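PDB 3N6Z: putative immunoglobulin A1 protease from Bacteroides ovatus, which is probably a hydrolase, perhaps one that cleaves immunoglobulin A1, and folds as a repetitive parallel beta-solenoid. Local coordinates for residues W87-F96 / C114-V125. Numbering follows the deposited sequence. Where two conformers were deposited one is given.
Sequences WQSLNGSGDF and CSAGDYPSFFGV
Trp87 and Leu90 share one acceptor, Phe122 O, which takes Trp87 NE1 at 3.3 Å and Leu90 N at 3.2 Å. The carbonyl lies close to the indole plane, so NE1 meets it at the ring edge; a second, weak bond runs from NE1 to Ser121 O. With CG anti to the backbone N (chi1 -166°), the indole swings beside its own carbonyl carbon and onto 114-125. Further along, Asn91 N donates to Phe123 O (2.8 Å), while Asn91 ND2 reaches both Val125 O (3.0 Å) and Phe96 O, each near the amide plane, which fixes the flip of the amide; Asn91 OD1 accepts from Tyr98 N. Ser89 OG donates to Asp118 O at 2.7 Å with a C=O...O angle of 163°, almost end-on to the carbonyl. Three waters fill in toward the surface, one of them joining Ser89 N to Ala116 O and Asp118 O.

The aromatic contacts flank these bonds. The Trp87 six-membered ring and Phe122 are nearly parallel (18°) but slid apart, CZ2 of Trp87 lying over one face of Phe122, 3.5 Å from CE1. Replacing Trp87 by an alanine is likely to open a gap beside Phe122 and cost Phe122 O its indole donor. Cys114 SG sits at the indole edge, and Val125 CG2 rests over the face of Phe96, 3.9 Å from its centroid.

Neither segment is regular: both are loops leading into neighbouring parallel strands, 100-105 and 125-131, so the contact stacks successive coils of the solenoid. Phe112 meets both Trp87 and Phe122 edge-to-face, and helix 61-64 covers Leu90 and Phe122 through Met61.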
ATOM      1  N   TRP A  87       2.688 -11.023 -15.432  1.00 11.43           N
ATOM      2  CA  TRP A  87       1.654 -10.365 -14.635  1.00  9.70           C
ATOM      3  C   TRP A  87       1.339  -8.989 -15.193  1.00  8.92           C
ATOM      4  O   TRP A  87       2.235  -8.180 -15.383  1.00 10.75           O
ATOM      5  CB  TRP A  87       2.101 -10.207 -13.205  1.00  9.46           C
ATOM      6  CG  TRP A  87       0.988  -9.848 -12.299  1.00  8.41           C
ATOM      7  CD1 TRP A  87       0.648  -8.585 -11.866  1.00  9.15           C
ATOM      8  CD2 TRP A  87       0.087 -10.744 -11.653  1.00  8.06           C
ATOM      9  NE1 TRP A  87      -0.425  -8.650 -11.007  1.00  8.90           N
ATOM     10  CE2 TRP A  87      -0.757  -9.969 -10.824  1.00  7.40           C
ATOM     11  CE3 TRP A  87      -0.073 -12.140 -11.656  1.00  8.67           C
ATOM     12  CZ2 TRP A  87      -1.740 -10.547 -10.028  1.00 10.00           C
ATOM     13  CZ3 TRP A  87      -1.054 -12.699 -10.858  1.00 10.78           C
ATOM     14  CH2 TRP A  87      -1.888 -11.911 -10.081  1.00 11.95           C
ATOM     15  N   GLN A  88       0.050  -8.721 -15.350  1.00  8.87           N
ATOM     16  CA  GLN A  88      -0.440  -7.357 -15.398  1.00  8.26           C
ATOM     17  C   GLN A  88      -1.524  -7.279 -14.317  1.00  8.27           C
ATOM     18  O   GLN A  88      -2.138  -8.275 -13.941  1.00  9.22           O
ATOM     19  CB  GLN A  88      -0.926  -6.985 -16.799  1.00  9.75           C
ATOM     20  CG  GLN A  88       0.214  -7.036 -17.836  1.00 11.45           C
ATOM     21  CD  GLN A  88      -0.193  -6.560 -19.217  1.00 13.36           C
ATOM     22  OE1 GLN A  88      -1.321  -6.129 -19.429  1.00 16.05           O
ATOM     23  NE2 GLN A  88       0.742  -6.607 -20.150  1.00 13.94           N
ATOM     24  N   SER A  89      -1.723  -6.087 -13.783  1.00  7.96           N
ATOM     25  CA  SER A  89      -2.582  -5.929 -12.629  1.00  8.10           C
ATOM     26  C   SER A  89      -3.990  -6.469 -12.857  1.00  9.15           C
ATOM     27  O   SER A  89      -4.527  -6.394 -13.974  1.00 10.67           O
ATOM     28  CB  SER A  89      -2.613  -4.490 -12.173  1.00  9.06           C
ATOM     29  OG  SER A  89      -3.299  -3.674 -13.093  1.00 10.74           O
ATOM     30  N   LEU A  90      -4.582  -7.033 -11.814  1.00  8.15           N
ATOM     31  CA  LEU A  90      -5.860  -7.735 -11.973  1.00  8.37           C
ATOM     32  C   LEU A  90      -6.989  -6.848 -12.456  1.00  9.07           C
ATOM     33  O   LEU A  90      -7.795  -7.284 -13.279  1.00  9.76           O
ATOM     34  CB  LEU A  90      -6.228  -8.415 -10.650  1.00  8.04           C
ATOM     35  CG  LEU A  90      -5.334  -9.571 -10.243  1.00  8.88           C
ATOM     36  CD1 LEU A  90      -5.419  -9.885  -8.764  1.00 11.00           C
ATOM     37  CD2 LEU A  90      -5.696 -10.800 -11.099  1.00 11.34           C
ATOM     38  N   ASN A  91      -7.035  -5.623 -11.925  1.00  7.98           N
ATOM     39  CA  ASN A  91      -8.168  -4.732 -12.205  1.00  7.84           C
ATOM     40  C   ASN A  91      -7.730  -3.337 -12.624  1.00  7.39           C
ATOM     41  O   ASN A  91      -8.452  -2.371 -12.419  1.00  8.95           O
ATOM     42  CB  ASN A  91      -9.092  -4.651 -11.002  1.00  7.57           C
ATOM     43  CG  ASN A  91     -10.428  -3.979 -11.301  1.00  7.56           C
ATOM     44  OD1 ASN A  91     -11.059  -4.256 -12.340  1.00  7.89           O
ATOM     45  ND2 ASN A  91     -10.869  -3.106 -10.397  1.00  8.12           N
ATOM     46  N   GLY A  92      -6.549  -3.246 -13.241  1.00  9.27           N
ATOM     47  CA  GLY A  92      -6.043  -1.933 -13.650  1.00 10.11           C
ATOM     48  C   GLY A  92      -6.501  -1.367 -14.956  1.00 12.04           C
ATOM     49  O   GLY A  92      -6.262  -0.193 -15.219  1.00 15.09           O
ATOM     50  N   SER A  93      -7.156  -2.168 -15.776  1.00 11.85           N
ATOM     51  CA  SER A  93      -7.565  -1.701 -17.103  0.70 14.75           C
ATOM     52  C   SER A  93      -9.076  -1.472 -17.239  1.00 11.46           C
ATOM     53  O   SER A  93      -9.865  -1.737 -16.308  1.00 10.41           O
ATOM     54  CB  SER A  93      -7.032  -2.655 -18.151  0.70 20.18           C
ATOM     55  OG  SER A  93      -7.645  -3.916 -18.064  0.70 25.55           O
ATOM     56  N   GLY A  94      -9.482  -0.959 -18.397  1.00 11.36           N
ATOM     57  CA  GLY A  94     -10.879  -0.709 -18.655  1.00 10.45           C
ATOM     58  C   GLY A  94     -11.438   0.262 -17.636  1.00  9.84           C
ATOM     59  O   GLY A  94     -10.742   1.175 -17.176  1.00 11.52           O
ATOM     60  N   ASP A  95     -12.687   0.025 -17.252  1.00  8.92           N
ATOM     61  CA  ASP A  95     -13.413   0.789 -16.242  0.60  8.50           C
ATOM     62  C   ASP A  95     -13.263   0.151 -14.861  1.00  8.95           C
ATOM     63  O   ASP A  95     -14.101   0.367 -13.991  1.00 10.59           O
ATOM     64  CB  ASP A  95     -14.917   0.960 -16.599  0.60  8.58           C
ATOM     65  CG  ASP A  95     -15.682  -0.365 -16.723  0.60 10.57           C
ATOM     66  OD1 ASP A  95     -15.142  -1.295 -17.331  0.60 10.03           O
ATOM     67  OD2 ASP A  95     -16.863  -0.454 -16.255  0.60 13.26           O
ATOM     68  N   PHE A  96     -12.229  -0.679 -14.695  1.00  8.83           N
ATOM     69  CA  PHE A  96     -11.909  -1.256 -13.383  1.00  8.37           C
ATOM     70  C   PHE A  96     -13.121  -2.039 -12.820  1.00  8.28           C
ATOM     71  O   PHE A  96     -13.462  -1.890 -11.637  1.00  9.44           O
ATOM     72  CB  PHE A  96     -11.488  -0.139 -12.382  1.00  9.99           C
ATOM     73  CG  PHE A  96     -10.668   0.952 -12.990  1.00 10.54           C
ATOM     74  CD1 PHE A  96      -9.413   0.699 -13.516  1.00 10.38           C
ATOM     75  CD2 PHE A  96     -11.160   2.245 -13.047  1.00 12.45           C
ATOM     76  CE1 PHE A  96      -8.663   1.700 -14.086  1.00 12.06           C
ATOM     77  CE2 PHE A  96     -10.399   3.251 -13.624  1.00 14.48           C
ATOM     78  CZ  PHE A  96      -9.137   2.969 -14.129  1.00 12.86           C
ATOM     79  N   CYS A 114       6.116  -6.694 -11.420  1.00  8.48           N
ATOM     80  CA  CYS A 114       5.227  -6.162 -12.447  1.00  8.02           C
ATOM     81  C   CYS A 114       5.728  -4.792 -12.896  1.00  9.44           C
ATOM     82  O   CYS A 114       5.847  -3.878 -12.071  1.00  9.95           O
ATOM     83  CB  CYS A 114       3.788  -6.058 -11.940  1.00  9.83           C
ATOM     84  SG  CYS A 114       2.623  -5.479 -13.232  1.00 10.07           S
ATOM     85  N   SER A 115       5.978  -4.655 -14.195  1.00  9.50           N
ATOM     86  CA  SER A 115       6.420  -3.400 -14.798  1.00 10.75           C
ATOM     87  C   SER A 115       5.811  -3.201 -16.168  1.00 12.60           C
ATOM     88  O   SER A 115       6.465  -2.612 -17.058  1.00 17.88           O
ATOM     89  CB  SER A 115       7.945  -3.339 -14.898  1.00 13.30           C
ATOM     90  OG  SER A 115       8.424  -4.369 -15.721  1.00 16.27           O
ATOM     91  N   ALA A 116       4.580  -3.660 -16.350  1.00 10.16           N
ATOM     92  CA  ALA A 116       3.889  -3.555 -17.627  1.00 11.01           C
ATOM     93  C   ALA A 116       2.392  -3.485 -17.391  1.00 10.56           C
ATOM     94  O   ALA A 116       1.904  -3.975 -16.401  1.00 10.43           O
ATOM     95  CB  ALA A 116       4.209  -4.761 -18.519  1.00 14.05           C
ATOM     96  N   GLY A 117       1.685  -2.902 -18.345  1.00 11.30           N
ATOM     97  CA  GLY A 117       0.224  -2.771 -18.284  1.00 11.65           C
ATOM     98  C   GLY A 117      -0.206  -1.580 -17.473  1.00 11.41           C
ATOM     99  O   GLY A 117       0.607  -0.795 -17.001  1.00 12.31           O
ATOM    100  N   ASP A 118      -1.516  -1.432 -17.337  1.00 10.17           N
ATOM    101  CA  ASP A 118      -2.069  -0.342 -16.557  0.50 11.80           C
ATOM    102  C   ASP A 118      -1.883  -0.599 -15.067  1.00  9.15           C
ATOM    103  O   ASP A 118      -2.160  -1.696 -14.587  1.00  9.71           O
ATOM    104  CB  ASP A 118      -3.557  -0.167 -16.846  0.50 13.66           C
ATOM    105  CG  ASP A 118      -3.826   0.421 -18.199  0.50 16.00           C
ATOM    106  OD1 ASP A 118      -2.892   0.976 -18.790  0.50 15.86           O
ATOM    107  OD2 ASP A 118      -4.980   0.370 -18.648  0.50 16.46           O
ATOM    108  N   TYR A 119      -1.463   0.429 -14.346  1.00  9.57           N
ATOM    109  CA  TYR A 119      -1.261   0.387 -12.895  1.00  8.86           C
ATOM    110  C   TYR A 119      -0.510  -0.854 -12.430  1.00  8.07           C
ATOM    111  O   TYR A 119      -1.029  -1.666 -11.659  1.00  8.79           O
ATOM    112  CB  TYR A 119      -2.596   0.560 -12.154  1.00  9.58           C
ATOM    113  CG  TYR A 119      -3.210   1.889 -12.366  1.00 10.71           C
ATOM    114  CD1 TYR A 119      -2.621   3.031 -11.818  1.00 11.95           C
ATOM    115  CD2 TYR A 119      -4.361   2.042 -13.107  1.00 13.66           C
ATOM    116  CE1 TYR A 119      -3.167   4.290 -12.018  1.00 14.23           C
ATOM    117  CE2 TYR A 119      -4.909   3.315 -13.333  1.00 14.62           C
ATOM    118  CZ  TYR A 119      -4.323   4.425 -12.772  1.00 15.29           C
ATOM    119  OH  TYR A 119      -4.870   5.670 -12.984  1.00 17.76           O
ATOM    120  N   PRO A 120       0.760  -0.977 -12.849  1.00  8.24           N
ATOM    121  CA  PRO A 120       1.561  -2.115 -12.395  1.00  8.08           C
ATOM    122  C   PRO A 120       1.586  -2.219 -10.864  1.00  7.71           C
ATOM    123  O   PRO A 120       1.957  -1.267 -10.180  1.00 10.04           O
ATOM    124  CB  PRO A 120       2.954  -1.826 -12.963  1.00  9.01           C
ATOM    125  CG  PRO A 120       2.764  -0.855 -14.046  1.00 10.90           C
ATOM    126  CD  PRO A 120       1.512  -0.094 -13.763  1.00  8.56           C
ATOM    127  N   SER A 121       1.204  -3.387 -10.367  1.00  7.26           N
ATOM    128  CA  SER A 121       0.877  -3.680  -9.001  1.00  6.97           C
ATOM    129  C   SER A 121       0.122  -5.007  -8.996  1.00  6.53           C
ATOM    130  O   SER A 121      -0.206  -5.560 -10.054  1.00  7.65           O
ATOM    131  CB  SER A 121      -0.034  -2.599  -8.387  1.00  7.25           C
ATOM    132  OG  SER A 121      -1.294  -2.548  -9.027  1.00  7.71           O
ATOM    133  N   PHE A 122      -0.214  -5.518  -7.800  1.00  6.85           N
ATOM    134  CA  PHE A 122      -0.932  -6.766  -7.745  1.00  6.36           C
ATOM    135  C   PHE A 122      -2.370  -6.576  -8.275  1.00  7.38           C
ATOM    136  O   PHE A 122      -2.766  -7.244  -9.235  1.00  7.21           O
ATOM    137  CB  PHE A 122      -0.895  -7.372  -6.328  1.00  7.46           C
ATOM    138  CG  PHE A 122      -1.321  -8.815  -6.282  1.00  7.11           C
ATOM    139  CD1 PHE A 122      -0.483  -9.834  -6.709  1.00  7.96           C
ATOM    140  CD2 PHE A 122      -2.555  -9.150  -5.796  1.00  8.34           C
ATOM    141  CE1 PHE A 122      -0.885 -11.177  -6.676  1.00  8.78           C
ATOM    142  CE2 PHE A 122      -2.945 -10.484  -5.734  1.00  9.81           C
ATOM    143  CZ  PHE A 122      -2.092 -11.480  -6.158  1.00  9.17           C
ATOM    144  N   PHE A 123      -3.129  -5.657  -7.676  1.00  7.28           N
ATOM    145  CA  PHE A 123      -4.555  -5.479  -7.975  1.00  6.34           C
ATOM    146  C   PHE A 123      -4.843  -4.431  -9.049  1.00  7.55           C
ATOM    147  O   PHE A 123      -5.928  -4.478  -9.665  1.00  8.54           O
ATOM    148  CB  PHE A 123      -5.364  -5.144  -6.735  1.00  7.45           C
ATOM    149  CG  PHE A 123      -5.395  -6.230  -5.712  1.00  6.82           C
ATOM    150  CD1 PHE A 123      -6.052  -7.423  -5.947  1.00  8.30           C
ATOM    151  CD2 PHE A 123      -4.733  -6.077  -4.514  1.00  7.49           C
ATOM    152  CE1 PHE A 123      -6.053  -8.433  -5.013  1.00  9.36           C
ATOM    153  CE2 PHE A 123      -4.743  -7.069  -3.547  1.00  8.16           C
ATOM    154  CZ  PHE A 123      -5.413  -8.254  -3.801  1.00 10.06           C
ATOM    155  N   GLY A 124      -3.962  -3.424  -9.209  1.00  7.21           N
ATOM    156  CA  GLY A 124      -4.232  -2.318 -10.129  1.00  6.33           C
ATOM    157  C   GLY A 124      -5.144  -1.273  -9.516  1.00  6.50           C
ATOM    158  O   GLY A 124      -4.675  -0.191  -9.109  1.00  7.18           O
ATOM    159  N   VAL A 125      -6.411  -1.633  -9.401  1.00  6.99           N
ATOM    160  CA  VAL A 125      -7.425  -0.861  -8.686  1.00  6.98           C
ATOM    161  C   VAL A 125      -8.166  -1.859  -7.796  1.00  6.31           C
ATOM    162  O   VAL A 125      -8.779  -2.785  -8.327  1.00  8.08           O
ATOM    163  CB  VAL A 125      -8.419  -0.137  -9.629  1.00  7.71           C
ATOM    164  CG1 VAL A 125      -9.566   0.504  -8.815  1.00  9.44           C
ATOM    165  CG2 VAL A 125      -7.672   0.884 -10.519  1.00  8.70           C
TER
HETATM  166  O   HOH W   1      -3.030  -3.753 -18.149  1.00 16.14           O
HETATM  167  O   HOH W   2      -0.284  -3.874 -14.776  1.00 10.13           O
HETATM  168  O   HOH W   3      -6.746   1.736 -17.001  1.00 33.36           O